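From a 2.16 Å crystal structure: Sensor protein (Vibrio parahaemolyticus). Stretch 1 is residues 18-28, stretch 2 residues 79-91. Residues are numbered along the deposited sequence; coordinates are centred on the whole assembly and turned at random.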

ATOM      1  N   ARG A  18     -17.416  12.978  10.854  1.00 23.27           N
ATOM      2  CA  ARG A  18     -16.074  13.368  11.021  1.00 24.17           C
ATOM      3  C   ARG A  18     -15.032  12.195  10.921  1.00 25.03           C
ATOM      4  O   ARG A  18     -13.860  12.405  10.343  1.00 23.32           O
ATOM      5  CB  ARG A  18     -15.872  14.095  12.362  1.00 27.58           C
ATOM      6  CG  ARG A  18     -16.396  15.461  12.033  1.00 32.78           C
ATOM      7  CD  ARG A  18     -16.905  16.362  13.149  1.00 41.35           C
ATOM      8  NE  ARG A  18     -15.994  16.157  14.211  1.00 46.66           N
ATOM      9  CZ  ARG A  18     -15.942  16.915  15.310  1.00 51.53           C
ATOM     10  NH1 ARG A  18     -16.827  17.937  15.388  1.00 51.45           N
ATOM     11  NH2 ARG A  18     -14.931  16.635  16.294  1.00 53.13           N
ATOM     12  N   ILE A  19     -15.397  11.013  11.490  1.00 21.22           N
ATOM     13  CA  ILE A  19     -14.497   9.921  11.514  1.00 19.86           C
ATOM     14  C   ILE A  19     -14.315   9.484  10.078  1.00 19.62           C
ATOM     15  O   ILE A  19     -13.205   9.094   9.710  1.00 18.48           O
ATOM     16  CB  ILE A  19     -15.092   8.758  12.382  1.00 18.23           C
ATOM     17  CG1 ILE A  19     -14.797   9.170  13.892  1.00 18.09           C
ATOM     18  CG2 ILE A  19     -14.429   7.426  12.065  1.00 16.81           C
ATOM     19  CD1 ILE A  19     -15.667   8.159  14.790  1.00 17.77           C
ATOM     20  N   ILE A  20     -15.408   9.469   9.301  1.00 19.14           N
ATOM     21  CA  ILE A  20     -15.296   9.082   7.931  1.00 19.86           C
ATOM     22  C   ILE A  20     -14.244  10.013   7.173  1.00 22.72           C
ATOM     23  O   ILE A  20     -13.431   9.458   6.416  1.00 21.52           O
ATOM     24  CB  ILE A  20     -16.657   9.049   7.204  1.00 20.71           C
ATOM     25  CG1 ILE A  20     -17.346   7.697   7.533  1.00 17.89           C
ATOM     26  CG2 ILE A  20     -16.499   8.978   5.609  1.00 17.98           C
ATOM     27  CD1 ILE A  20     -18.988   7.934   7.356  1.00 22.01           C
ATOM     28  N   SER A  21     -14.254  11.348   7.392  1.00 21.29           N
ATOM     29  CA  SER A  21     -13.179  12.184   6.843  1.00 25.43           C
ATOM     30  C   SER A  21     -11.803  11.852   7.463  1.00 25.08           C
ATOM     31  O   SER A  21     -10.873  11.817   6.671  1.00 24.39           O
ATOM     32  CB  SER A  21     -13.352  13.710   7.105  1.00 26.67           C
ATOM     33  OG  SER A  21     -14.551  13.832   6.318  1.00 34.69           O
ATOM     34  N   SER A  22     -11.658  11.709   8.799  1.00 23.35           N
ATOM     35  CA  SER A  22     -10.379  11.319   9.330  1.00 22.47           C
ATOM     36  C   SER A  22      -9.899   9.985   8.704  1.00 21.53           C
ATOM     37  O   SER A  22      -8.681   9.832   8.541  1.00 22.62           O
ATOM     38  CB  SER A  22     -10.383  11.174  10.868  1.00 20.77           C
ATOM     39  OG  SER A  22     -10.766  12.444  11.331  1.00 22.39           O
ATOM     40  N   VAL A  23     -10.744   9.063   8.321  1.00 21.06           N
ATOM     41  CA  VAL A  23     -10.290   7.842   7.706  1.00 20.51           C
ATOM     42  C   VAL A  23      -9.644   8.217   6.255  1.00 24.49           C
ATOM     43  O   VAL A  23      -8.618   7.550   5.823  1.00 21.73           O
ATOM     44  CB  VAL A  23     -11.425   6.804   7.516  1.00 21.50           C
ATOM     45  CG1 VAL A  23     -11.060   5.794   6.455  1.00 22.10           C
ATOM     46  CG2 VAL A  23     -11.653   5.926   8.832  1.00 20.86           C
ATOM     47  N   GLN A  24     -10.268   9.170   5.512  1.00 24.40           N
ATOM     48  CA  GLN A  24      -9.700   9.544   4.240  1.00 27.15           C
ATOM     49  C   GLN A  24      -8.409  10.275   4.492  1.00 25.17           C
ATOM     50  O   GLN A  24      -7.498   9.999   3.739  1.00 24.93           O
ATOM     51  CB  GLN A  24     -10.621  10.389   3.332  1.00 29.34           C
ATOM     52  CG  GLN A  24     -11.944   9.826   3.333  1.00 36.91           C
ATOM     53  CD  GLN A  24     -12.975  10.715   2.532  1.00 42.45           C
ATOM     54  OE1 GLN A  24     -13.718  10.161   1.682  1.00 45.68           O
ATOM     55  NE2 GLN A  24     -13.017  12.084   2.795  1.00 42.88           N
ATOM     56  N   MET A  25      -8.307  11.081   5.575  1.00 24.47           N
ATOM     57  CA  MET A  25      -7.070  11.709   5.859  1.00 25.31           C
ATOM     58  C   MET A  25      -5.951  10.622   6.092  1.00 25.00           C
ATOM     59  O   MET A  25      -4.747  10.719   5.627  1.00 26.18           O
ATOM     60  CB  MET A  25      -7.132  12.556   7.074  1.00 28.58           C
ATOM     61  CG  MET A  25      -7.781  13.891   6.915  1.00 36.66           C
ATOM     62  SD  MET A  25      -7.232  14.982   5.438  1.00 46.03           S
ATOM     63  CE  MET A  25      -5.460  15.063   5.799  1.00 41.99           C
ATOM     64  N   LEU A  26      -6.317   9.625   6.867  1.00 22.52           N
ATOM     65  CA  LEU A  26      -5.409   8.596   7.200  1.00 22.03           C
ATOM     66  C   LEU A  26      -5.026   7.890   5.956  1.00 22.41           C
ATOM     67  O   LEU A  26      -3.840   7.618   5.763  1.00 22.51           O
ATOM     68  CB  LEU A  26      -5.981   7.533   8.171  1.00 19.10           C
ATOM     69  CG  LEU A  26      -5.140   6.292   8.433  1.00 19.88           C
ATOM     70  CD1 LEU A  26      -3.969   6.642   9.514  1.00 18.37           C
ATOM     71  CD2 LEU A  26      -6.126   5.198   9.309  1.00 18.78           C
ATOM     72  N   SER A  27      -5.943   7.516   5.098  1.00 24.99           N
ATOM     73  CA  SER A  27      -5.489   6.779   3.947  1.00 28.54           C
ATOM     74  C   SER A  27      -4.720   7.725   2.890  1.00 30.07           C
ATOM     75  O   SER A  27      -4.178   7.210   2.032  1.00 32.39           O
ATOM     76  CB  SER A  27      -6.632   6.073   3.266  1.00 29.81           C
ATOM     77  OG  SER A  27      -7.026   7.018   2.281  1.00 35.28           O
ATOM     78  N   ASN A  28      -4.657   9.039   2.980  1.00 29.71           N
ATOM     79  CA  ASN A  28      -3.900   9.831   2.076  1.00 30.82           C
ATOM     80  C   ASN A  28      -2.607  10.275   2.712  1.00 30.69           C
ATOM     81  O   ASN A  28      -1.892  11.108   2.097  1.00 28.20           O
ATOM     82  CB  ASN A  28      -4.596  11.073   1.703  1.00 31.66           C
ATOM     83  CG  ASN A  28      -5.763  10.773   0.761  1.00 36.68           C
ATOM     84  OD1 ASN A  28      -5.775   9.668   0.055  1.00 40.29           O
ATOM     85  ND2 ASN A  28      -6.756  11.670   0.727  1.00 34.88           N
ATOM     86  N   ASN A  79     -12.927  -2.531  12.352  1.00 17.69           N
ATOM     87  CA  ASN A  79     -12.702  -2.054  11.014  1.00 18.81           C
ATOM     88  C   ASN A  79     -11.653  -0.922  11.081  1.00 18.50           C
ATOM     89  O   ASN A  79     -10.686  -0.959  10.315  1.00 17.26           O
ATOM     90  CB  ASN A  79     -13.977  -1.498  10.441  1.00 18.77           C
ATOM     91  CG  ASN A  79     -13.726  -0.719   9.179  1.00 19.60           C
ATOM     92  OD1 ASN A  79     -13.594   0.497   9.200  1.00 18.20           O
ATOM     93  ND2 ASN A  79     -13.645  -1.448   8.062  1.00 15.77           N
ATOM     94  N   LEU A  80     -11.763  -0.025  12.026  1.00 18.32           N
ATOM     95  CA  LEU A  80     -10.812   1.012  12.161  1.00 19.27           C
ATOM     96  C   LEU A  80      -9.420   0.462  12.646  1.00 21.47           C
ATOM     97  O   LEU A  80      -8.371   1.038  12.169  1.00 20.95           O
ATOM     98  CB  LEU A  80     -11.189   2.185  13.110  1.00 17.76           C
ATOM     99  CG  LEU A  80     -12.531   2.882  12.600  1.00 19.82           C
ATOM    100  CD1 LEU A  80     -13.081   3.921  13.741  1.00 17.43           C
ATOM    101  CD2 LEU A  80     -12.324   3.835  11.466  1.00 16.80           C
ATOM    102  N   ALA A  81      -9.353  -0.586  13.488  1.00 18.27           N
ATOM    103  CA  ALA A  81      -8.047  -1.011  13.998  1.00 19.11           C
ATOM    104  C   ALA A  81      -7.478  -1.713  12.749  1.00 18.96           C
ATOM    105  O   ALA A  81      -6.331  -1.558  12.586  1.00 21.01           O
ATOM    106  CB  ALA A  81      -8.146  -2.252  15.063  1.00 17.03           C
ATOM    107  N   GLU A  82      -8.237  -2.435  11.929  1.00 18.01           N
ATOM    108  CA  GLU A  82      -7.618  -3.111  10.859  1.00 20.28           C
ATOM    109  C   GLU A  82      -7.029  -2.117   9.765  1.00 21.51           C
ATOM    110  O   GLU A  82      -5.914  -2.343   9.252  1.00 21.70           O
ATOM    111  CB  GLU A  82      -8.557  -4.091  10.208  1.00 20.24           C
ATOM    112  CG  GLU A  82      -7.942  -4.809   9.106  1.00 25.78           C
ATOM    113  CD  GLU A  82      -8.817  -5.989   8.630  1.00 29.57           C
ATOM    114  OE1 GLU A  82      -9.830  -6.368   9.317  1.00 31.86           O
ATOM    115  OE2 GLU A  82      -8.460  -6.567   7.576  1.00 32.16           O
ATOM    116  N   LEU A  83      -7.742  -1.045   9.482  1.00 21.14           N
ATOM    117  CA  LEU A  83      -7.312  -0.055   8.532  1.00 21.19           C
ATOM    118  C   LEU A  83      -6.045   0.547   9.187  1.00 20.31           C
ATOM    119  O   LEU A  83      -5.132   0.889   8.526  1.00 19.98           O
ATOM    120  CB  LEU A  83      -8.374   1.063   8.511  1.00 23.22           C
ATOM    121  CG  LEU A  83      -8.265   1.961   7.318  1.00 29.28           C
ATOM    122  CD1 LEU A  83      -8.642   1.129   6.073  1.00 29.39           C
ATOM    123  CD2 LEU A  83      -9.239   3.274   7.442  1.00 33.35           C
ATOM    124  N   GLY A  84      -5.957   0.801  10.467  1.00 17.19           N
ATOM    125  CA  GLY A  84      -4.665   1.333  10.954  1.00 17.19           C
ATOM    126  C   GLY A  84      -3.433   0.440  10.611  1.00 17.95           C
ATOM    127  O   GLY A  84      -2.354   0.980  10.239  1.00 18.90           O
ATOM    128  N   VAL A  85      -3.543  -0.861  10.728  1.00 16.87           N
ATOM    129  CA  VAL A  85      -2.421  -1.805  10.487  1.00 18.34           C
ATOM    130  C   VAL A  85      -2.097  -1.745   8.948  1.00 18.56           C
ATOM    131  O   VAL A  85      -0.909  -1.652   8.560  1.00 14.92           O
ATOM    132  CB  VAL A  85      -2.896  -3.191  10.823  1.00 19.45           C
ATOM    133  CG1 VAL A  85      -1.961  -4.357  10.201  1.00 18.69           C
ATOM    134  CG2 VAL A  85      -3.022  -3.256  12.422  1.00 16.76           C
ATOM    135  N   THR A  86      -3.171  -1.766   8.121  1.00 16.86           N
ATOM    136  CA  THR A  86      -3.079  -1.665   6.661  1.00 19.63           C
ATOM    137  C   THR A  86      -2.381  -0.421   6.157  1.00 18.41           C
ATOM    138  O   THR A  86      -1.558  -0.478   5.216  1.00 19.16           O
ATOM    139  CB  THR A  86      -4.625  -1.788   6.149  1.00 21.54           C
ATOM    140  OG1 THR A  86      -4.875  -3.195   6.240  1.00 26.97           O
ATOM    141  CG2 THR A  86      -4.857  -1.347   4.933  1.00 27.05           C
ATOM    142  N   VAL A  87      -2.727   0.729   6.721  1.00 16.74           N
ATOM    143  CA  VAL A  87      -2.156   1.983   6.272  1.00 16.16           C
ATOM    144  C   VAL A  87      -0.679   2.040   6.715  1.00 17.98           C
ATOM    145  O   VAL A  87       0.230   2.523   5.981  1.00 18.60           O
ATOM    146  CB  VAL A  87      -2.963   3.208   6.731  1.00 15.04           C
ATOM    147  CG1 VAL A  87      -2.134   4.519   6.397  1.00 14.53           C
ATOM    148  CG2 VAL A  87      -4.448   3.254   5.996  1.00 13.94           C
ATOM    149  N   GLU A  88      -0.351   1.556   7.909  1.00 18.50           N
ATOM    150  CA  GLU A  88       1.026   1.612   8.295  1.00 16.90           C
ATOM    151  C   GLU A  88       1.840   0.580   7.370  1.00 16.37           C
ATOM    152  O   GLU A  88       2.964   0.870   7.040  1.00 16.83           O
ATOM    153  CB  GLU A  88       1.202   1.305   9.745  1.00 17.08           C
ATOM    154  CG  GLU A  88       2.682   1.143  10.113  1.00 19.96           C
ATOM    155  CD  GLU A  88       2.952   0.976  11.696  1.00 26.73           C
ATOM    156  OE1 GLU A  88       1.917   0.874  12.515  1.00 24.01           O
ATOM    157  OE2 GLU A  88       4.233   0.881  12.057  1.00 25.64           O
ATOM    158  N   ARG A  89       1.276  -0.564   7.059  1.00 14.55           N
ATOM    159  CA  ARG A  89       1.955  -1.509   6.276  1.00 16.56           C
ATOM    160  C   ARG A  89       2.164  -0.881   4.805  1.00 19.37           C
ATOM    161  O   ARG A  89       3.259  -1.045   4.235  1.00 20.73           O
ATOM    162  CB  ARG A  89       1.161  -2.720   6.096  1.00 14.43           C
ATOM    163  CG  ARG A  89       1.666  -3.613   5.050  1.00 17.47           C
ATOM    164  CD  ARG A  89       0.828  -4.935   5.170  1.00 20.39           C
ATOM    165  NE  ARG A  89       1.118  -5.937   4.138  1.00 21.10           N
ATOM    166  CZ  ARG A  89       2.155  -6.807   4.176  1.00 21.56           C
ATOM    167  NH1 ARG A  89       3.067  -6.837   5.239  1.00 20.05           N
ATOM    168  NH2 ARG A  89       2.313  -7.625   3.143  1.00 21.61           N
ATOM    169  N   LYS A  90       1.225  -0.059   4.386  1.00 18.22           N
ATOM    170  CA  LYS A  90       1.300   0.583   3.116  1.00 18.83           C
ATOM    171  C   LYS A  90       2.540   1.528   3.053  1.00 18.26           C
ATOM    172  O   LYS A  90       3.275   1.484   2.034  1.00 18.36           O
ATOM    173  CB  LYS A  90      -0.017   1.390   2.800  1.00 17.32           C
ATOM    174  CG  LYS A  90       0.288   2.182   1.580  1.00 20.66           C
ATOM    175  CD  LYS A  90      -0.852   3.003   1.175  1.00 26.46           C
ATOM    176  CE  LYS A  90      -0.884   4.104   2.183  1.00 28.55           C
ATOM    177  NZ  LYS A  90      -1.582   5.333   1.583  1.00 35.84           N
ATOM    178  N   LEU A  91       2.885   2.259   4.102  1.00 18.46           N
ATOM    179  CA  LEU A  91       3.986   3.155   4.031  1.00 20.53           C
ATOM    180  C   LEU A  91       5.317   2.345   4.099  1.00 21.64           C
ATOM    181  O   LEU A  91       6.296   2.737   3.428  1.00 20.32           O
ATOM    182  CB  LEU A  91       4.004   4.199   5.134  1.00 19.51           C
ATOM    183  CG  LEU A  91       2.730   5.079   5.164  1.00 24.54           C
ATOM    184  CD1 LEU A  91       3.081   6.415   6.058  1.00 24.11           C
ATOM    185  CD2 LEU A  91       2.455   5.657   3.809  1.00 24.92           C
TER

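Residues 18–27 and 79–91 are both helical and run in nearly the same direction, with 21° between their axes and a closest approach of 10.7 Å. The contact is almost entirely apolar and buries 375 Å² in total. I19, V23 and L26, and L80, L83, V87 and K90, recur every three or four residues, on one face of each helix; S27 and G84, adjacent to L26 and L83, also take part. I19, V23, L26, L83 and V87 are buried, and their branched aliphatic side chains suit this setting, having no polar group that would need a partner.

At the start of the contact L80 leaves its backbone sideways, but its m,t conformation brings the branched end across, placing CD1 4.1 Å from I19 CG2 and CD2 3.4 Å from V23 CG2. The CA-to-CB bond of V23 points toward the partner, and with chi1 t its CG1 lies 3.3 Å from L83 CD2. V23 thus touches two leucines one helical turn apart.

L26 has the largest area covered by the other helix. Its CB points sideways, and the t,p rotamer carries the isobutyl end inward, so that CD2 sits 4.1 Å from L83 CD2 and 4.4 Å from G84 CA, while CG lies 4.0 Å from V87 CG2. L83 is also t,p, but starts from a CB already directed at the partner. V87, with chi1 t, packs CG1 3.6 Å from L26 O and CG2 4.2 Å from S27 CA. The backbones lie close at S27, whose CA is 6.3 Å from V87 CA; its OG makes a weak hydrogen bond to Q24 O (3.4 Å) within its own helix.

The one polar link comes from K90. Extended through chi1 and chi2 and bent at chi3 (74°), its chain brings NZ to S27 O, a weak hydrogen bond of 3.2 Å.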